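PDB 3WAD: glycosyltransferase from Streptomyces halstedii, which belongs to the GT-B class, with two Rossmann-like domains, and to the family of the erythromycin biosynthesis protein CIII. Local coordinates for residues V3-F8 against P19-L24; L126-A131 against V148-G153. All blocks are in the same frame, centred on the assembly; numbering follows the deposited sequence.

From the N terminus, strand 2-6 comes first, and contact 1 closes a short, largely helical loop when 19-24, on helix 18-27, folds back against it. The chain then builds strands 30-35 and 49-52 and two long helices before contact 2 opens at strand 126-130 and closes, through helix 135-141, on strand 147-150. The two loops therefore follow in series, neither crossing nor enclosing the other. Space brings them together: strands 2-6 and 126-130 are neighbours in the parallel sheet of the N-terminal half, where the Leu4 N to Leu126 O pair, 2.9 Å, is a probable hydrogen bond. Contact 1 ties a helix to one face of this sheet, and contact 2 continues the sheet by one strand.

Contact 1 (V3-F8 against P19-L24); sequences VLMTVF and PLAWAL
Helix 18-27 runs back over strand 2-6 almost antiparallel to it, the short segments making an angle of 171° with their axes 10.8 Å apart at closest. Alternate strand residues bridge that gap: Val3 and Met5 point toward the helix, whereas Leu4 serves the other face of the sheet, packing on helix 109-122. Met5 supplies the main bump. Its CG lies anti to the carbonyl carbon and chi2 is extended (-174°), which sets SD against the CB and CA of Ala21, 3.7 Å from Ala21 CB. Chi3 (66°) then bends CE alone toward Leu20: Met5 CE comes within 4.0 Å of Ala21 N and 4.3 Å of Leu20 CD2. An alanine suits this spot because its single methyl lets the thioether come close to the helix backbone, and the unbranched, flexible methionine can follow the hollow bordered by Leu20, Ala21 and Leu24. Leu24, one helical turn after Leu20, presents CD1 to both strand residues: it stands 4.1 Å from Val3 CG1 and 4.3 Å from Met5 SD. Val3 CG1 is anti to the backbone N, and the Val3 and Leu24 side chains cross at about a right angle; short and beta-branched, valine makes a compact bump beside Met5. No hydrogen bond joins the segments; Val31 and Ile33 of the adjoining strand 30-35 extend the apolar layer. On the helix, Trp22 instead stacks on Trp22 of the second subunit. A helix laid antiparallel on its preceding strand is the beta-alpha half of the beta-alpha-beta unit that opens this Rossmann-like domain.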
loop_
_atom_site.group_PDB
_atom_site.type_symbol
_atom_site.label_atom_id
_atom_site.label_comp_id
_atom_site.label_asym_id
_atom_site.label_seq_id
_atom_site.Cartn_x
_atom_site.Cartn_y
_atom_site.Cartn_z
ATOM N N VAL B 3 5.028 12.180 -8.423
ATOM C CA VAL B 3 6.337 11.574 -8.106
ATOM C C VAL B 3 6.549 10.367 -8.979
ATOM O O VAL B 3 5.781 9.406 -8.949
ATOM C CB VAL B 3 6.378 11.133 -6.675
ATOM C CG1 VAL B 3 7.873 10.617 -6.268
ATOM C CG2 VAL B 3 5.879 12.231 -5.757
ATOM N N LEU B 4 7.581 10.401 -9.765
ATOM C CA LEU B 4 7.941 9.250 -10.539
ATOM C C LEU B 4 9.049 8.466 -9.773
ATOM O O LEU B 4 10.185 8.910 -9.665
ATOM C CB LEU B 4 8.372 9.682 -11.951
ATOM C CG LEU B 4 8.896 8.647 -12.914
ATOM C CD1 LEU B 4 7.787 7.557 -13.158
ATOM C CD2 LEU B 4 9.426 9.216 -14.251
ATOM N N MET B 5 8.706 7.295 -9.270
ATOM C CA MET B 5 9.685 6.421 -8.590
ATOM C C MET B 5 10.094 5.317 -9.501
ATOM O O MET B 5 9.244 4.778 -10.228
ATOM C CB MET B 5 9.063 5.820 -7.364
ATOM C CG MET B 5 8.466 6.937 -6.454
ATOM S SD MET B 5 7.833 6.316 -4.866
ATOM C CE MET B 5 9.332 5.739 -4.016
ATOM N N THR B 6 11.394 4.997 -9.533
ATOM C CA THR B 6 11.796 3.994 -10.469
ATOM C C THR B 6 12.728 2.992 -9.739
ATOM O O THR B 6 13.533 3.379 -8.907
ATOM C CB THR B 6 12.337 4.590 -11.731
ATOM O OG1 THR B 6 12.672 3.543 -12.666
ATOM C CG2 THR B 6 13.572 5.499 -11.453
ATOM N N VAL B 7 12.571 1.717 -10.045
ATOM C CA VAL B 7 13.431 0.683 -9.449
ATOM C C VAL B 7 13.587 -0.410 -10.513
ATOM O O VAL B 7 12.605 -0.712 -11.228
ATOM C CB VAL B 7 12.873 0.199 -8.071
ATOM C CG1 VAL B 7 11.499 -0.408 -8.246
ATOM C CG2 VAL B 7 13.785 -0.870 -7.437
ATOM N N PHE B 8 14.795 -0.991 -10.665
ATOM C CA PHE B 8 14.955 -2.147 -11.549
ATOM C C PHE B 8 14.097 -3.356 -11.034
ATOM O O PHE B 8 13.679 -3.347 -9.884
ATOM C CB PHE B 8 16.433 -2.539 -11.802
ATOM C CG PHE B 8 17.101 -3.208 -10.622
ATOM C CD1 PHE B 8 17.252 -4.608 -10.594
ATOM C CD2 PHE B 8 17.487 -2.468 -9.483
ATOM C CE1 PHE B 8 17.834 -5.263 -9.426
ATOM C CE2 PHE B 8 18.090 -3.076 -8.352
ATOM C CZ PHE B 8 18.285 -4.470 -8.328
ATOM N N PRO B 19 6.881 1.512 1.498
ATOM C CA PRO B 19 6.345 2.356 2.580
ATOM C C PRO B 19 6.486 3.855 2.183
ATOM O O PRO B 19 5.521 4.591 2.267
ATOM C CB PRO B 19 7.213 1.948 3.783
ATOM C CG PRO B 19 7.536 0.407 3.446
ATOM C CD PRO B 19 7.913 0.567 2.006
ATOM N N LEU B 20 7.600 4.238 1.569
ATOM C CA LEU B 20 7.741 5.662 1.096
ATOM C C LEU B 20 6.739 6.026 -0.047
ATOM O O LEU B 20 6.069 7.058 0.017
ATOM C CB LEU B 20 9.183 5.948 0.649
ATOM C CG LEU B 20 9.347 7.415 0.204
ATOM C CD1 LEU B 20 9.031 8.363 1.351
ATOM C CD2 LEU B 20 10.632 7.747 -0.407
ATOM N N ALA B 21 6.627 5.201 -1.074
ATOM C CA ALA B 21 5.493 5.309 -1.987
ATOM C C ALA B 21 4.155 5.493 -1.336
ATOM O O ALA B 21 3.391 6.434 -1.707
ATOM C CB ALA B 21 5.451 4.173 -2.999
ATOM N N TRP B 22 3.802 4.603 -0.426
ATOM C CA TRP B 22 2.525 4.753 0.224
ATOM C C TRP B 22 2.356 6.000 1.137
ATOM O O TRP B 22 1.242 6.552 1.179
ATOM C CB TRP B 22 2.174 3.513 1.031
ATOM C CG TRP B 22 1.308 2.550 0.214
ATOM C CD1 TRP B 22 1.698 1.336 -0.342
ATOM C CD2 TRP B 22 -0.071 2.731 -0.164
ATOM N NE1 TRP B 22 0.631 0.757 -1.011
ATOM C CE2 TRP B 22 -0.446 1.599 -0.960
ATOM C CE3 TRP B 22 -1.029 3.739 0.086
ATOM C CZ2 TRP B 22 -1.754 1.412 -1.454
ATOM C CZ3 TRP B 22 -2.344 3.563 -0.424
ATOM C CH2 TRP B 22 -2.691 2.387 -1.177
ATOM N N ALA B 23 3.413 6.398 1.859
ATOM C CA ALA B 23 3.428 7.688 2.638
ATOM C C ALA B 23 3.145 8.859 1.692
ATOM O O ALA B 23 2.254 9.658 1.971
ATOM C CB ALA B 23 4.744 7.903 3.400
ATOM N N LEU B 24 3.814 8.908 0.561
ATOM C CA LEU B 24 3.530 9.914 -0.454
ATOM C C LEU B 24 2.082 9.835 -0.994
ATOM O O LEU B 24 1.395 10.886 -1.213
ATOM C CB LEU B 24 4.507 9.786 -1.592
ATOM C CG LEU B 24 5.961 10.245 -1.299
ATOM C CD1 LEU B 24 6.862 9.659 -2.415
ATOM C CD2 LEU B 24 6.095 11.865 -1.303
#

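Contact 2 (L126-A131 against V148-G153); sequences LVIWDA and VRMLFG
Strands 126-130 and 147-150 lie side by side and parallel, and a ladder of backbone bonds satisfies the polar groups between them. Val148 is gripped at both ends: its N gives a 2.7 Å bond to Val127 O, while its O accepts Trp129 N at 2.9 Å. Trp129 O then takes Met150 N along an almost straight N-H path (175°), the donor lying above the carbonyl plane. The last rung, Ala131 N to Met150 O, is weak. Ile128, Val148, Met150 and Asp130 share one face; Leu409 of helix 402-415 packs on Ile128 and Val148, and the one charged residue, Asp130, sits at the strand's C-terminal end, OD1 hydrogen-bonded to His13 ND1 and OD2 to Leu132 N and Thr133 OG1. On Trp129's face, Arg149 CG, anti to the backbone N (chi1 179°) with chi2 extended, lays the aliphatic stem over the indole, 3.7 Å from the Trp129 six-membered-ring centroid and 12° off its normal, a CH-pi contact. Ala131 CB packs on Arg149 CG at 3.8 Å. Arg149 NE bonds to Thr201 O, NH2 to Thr205 OG1, and NH1 to Asp155 OD1 (salt bridge) and a water donating to Ala131 O; Trp129 NE1 bonds to His147 ND1. Through helix 135-141, these strands form the parallel beta-alpha-beta crossover of a Rossmann-like GT-B domain.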
loop_
_atom_site.group_PDB
_atom_site.type_symbol
_atom_site.label_atom_id
_atom_site.label_comp_id
_atom_site.label_asym_id
_atom_site.label_seq_id
_atom_site.Cartn_x
_atom_site.Cartn_y
_atom_site.Cartn_z
ATOM N N LEU B 126 8.962 15.379 -8.907
ATOM C CA LEU B 126 10.075 14.719 -8.125
ATOM C C LEU B 126 10.320 13.315 -8.766
ATOM O O LEU B 126 9.322 12.611 -9.098
ATOM C CB LEU B 126 9.663 14.671 -6.653
ATOM C CG LEU B 126 10.687 14.165 -5.591
ATOM C CD1 LEU B 126 11.878 15.143 -5.513
ATOM C CD2 LEU B 126 10.021 13.985 -4.301
ATOM N N VAL B 127 11.578 12.990 -9.145
ATOM C CA VAL B 127 11.966 11.581 -9.413
ATOM C C VAL B 127 12.692 10.985 -8.175
ATOM O O VAL B 127 13.608 11.646 -7.569
ATOM C CB VAL B 127 12.719 11.425 -10.728
ATOM C CG1 VAL B 127 13.244 9.896 -10.986
ATOM C CG2 VAL B 127 11.814 11.948 -11.915
ATOM N N ILE B 128 12.240 9.796 -7.730
ATOM C CA ILE B 128 12.923 9.038 -6.596
ATOM C C ILE B 128 13.407 7.729 -7.210
ATOM O O ILE B 128 12.596 6.938 -7.703
ATOM C CB ILE B 128 12.034 8.733 -5.412
ATOM C CG1 ILE B 128 11.388 10.057 -4.844
ATOM C CG2 ILE B 128 12.817 7.929 -4.293
ATOM C CD1 ILE B 128 10.402 9.821 -3.781
ATOM N N TRP B 129 14.722 7.546 -7.278
ATOM C CA TRP B 129 15.238 6.348 -7.954
ATOM C C TRP B 129 15.995 5.487 -6.946
ATOM O O TRP B 129 16.899 5.953 -6.249
ATOM C CB TRP B 129 16.121 6.655 -9.103
ATOM C CG TRP B 129 17.216 7.753 -8.927
ATOM C CD1 TRP B 129 17.037 9.164 -8.753
ATOM C CD2 TRP B 129 18.640 7.536 -8.916
ATOM N NE1 TRP B 129 18.278 9.783 -8.726
ATOM C CE2 TRP B 129 19.267 8.823 -8.794
ATOM C CE3 TRP B 129 19.451 6.396 -9.126
ATOM C CZ2 TRP B 129 20.666 8.977 -8.820
ATOM C CZ3 TRP B 129 20.826 6.553 -9.150
ATOM C CH2 TRP B 129 21.430 7.858 -9.002
ATOM N N ASP B 130 15.653 4.213 -6.928
ATOM C CA ASP B 130 16.529 3.191 -6.314
ATOM C C ASP B 130 17.989 3.354 -6.767
ATOM O O ASP B 130 18.240 3.514 -7.958
ATOM C CB ASP B 130 16.020 1.834 -6.722
ATOM C CG ASP B 130 17.091 0.722 -6.528
ATOM O OD1 ASP B 130 17.070 0.154 -5.448
ATOM O OD2 ASP B 130 17.910 0.448 -7.461
ATOM N N ALA B 131 18.934 3.267 -5.809
ATOM C CA ALA B 131 20.317 3.703 -6.045
ATOM C C ALA B 131 21.036 2.916 -7.162
ATOM O O ALA B 131 22.061 3.351 -7.696
ATOM C CB ALA B 131 21.112 3.688 -4.738
ATOM N N VAL B 148 15.828 12.305 -6.127
ATOM C CA VAL B 148 16.375 11.815 -4.886
ATOM C C VAL B 148 16.855 10.365 -5.094
ATOM O O VAL B 148 16.029 9.470 -5.521
ATOM C CB VAL B 148 15.323 11.842 -3.828
ATOM C CG1 VAL B 148 15.862 11.188 -2.520
ATOM C CG2 VAL B 148 14.886 13.252 -3.573
ATOM N N ARG B 149 18.154 10.132 -4.834
ATOM C CA ARG B 149 18.725 8.793 -4.931
ATOM C C ARG B 149 18.380 8.041 -3.626
ATOM O O ARG B 149 18.804 8.447 -2.538
ATOM C CB ARG B 149 20.231 8.846 -5.293
ATOM C CG ARG B 149 20.922 7.439 -5.393
ATOM C CD ARG B 149 22.376 7.577 -5.751
ATOM N NE ARG B 149 23.050 8.288 -4.671
ATOM C CZ ARG B 149 23.988 7.761 -3.876
ATOM N NH1 ARG B 149 24.410 6.496 -4.054
ATOM N NH2 ARG B 149 24.470 8.508 -2.883
ATOM N N MET B 150 17.608 6.950 -3.750
ATOM C CA MET B 150 17.175 6.229 -2.590
ATOM C C MET B 150 18.080 5.010 -2.277
ATOM O O MET B 150 18.166 4.071 -3.073
ATOM C CB MET B 150 15.700 5.804 -2.650
ATOM C CG MET B 150 15.303 5.047 -1.365
ATOM S SD MET B 150 13.491 4.972 -1.296
ATOM C CE MET B 150 13.317 4.502 0.380
ATOM N N LEU B 151 18.737 5.041 -1.105
ATOM C CA LEU B 151 19.609 3.909 -0.716
ATOM C C LEU B 151 18.775 2.739 -0.273
ATOM O O LEU B 151 17.574 2.857 0.085
ATOM C CB LEU B 151 20.544 4.313 0.423
ATOM C CG LEU B 151 21.491 5.508 0.100
ATOM C CD1 LEU B 151 22.425 5.886 1.263
ATOM C CD2 LEU B 151 22.376 5.258 -1.125
ATOM N N PHE B 152 19.428 1.593 -0.208
ATOM C CA PHE B 152 18.745 0.342 0.163
ATOM C C PHE B 152 19.644 -0.394 1.199
ATOM O O PHE B 152 19.356 -1.523 1.636
ATOM C CB PHE B 152 18.491 -0.480 -1.151
ATOM C CG PHE B 152 19.756 -0.833 -1.863
ATOM C CD1 PHE B 152 20.533 -1.926 -1.399
ATOM C CD2 PHE B 152 20.210 -0.064 -2.915
ATOM C CE1 PHE B 152 21.760 -2.205 -2.022
ATOM C CE2 PHE B 152 21.369 -0.306 -3.497
ATOM C CZ PHE B 152 22.170 -1.391 -3.064
ATOM N N GLY B 153 20.718 0.271 1.632
ATOM C CA GLY B 153 21.585 -0.201 2.755
ATOM C C GLY B 153 22.564 0.954 2.898
ATOM O O GLY B 153 22.237 2.102 2.568
HETATM O O HOH W 1 23.923 4.926 -6.498
#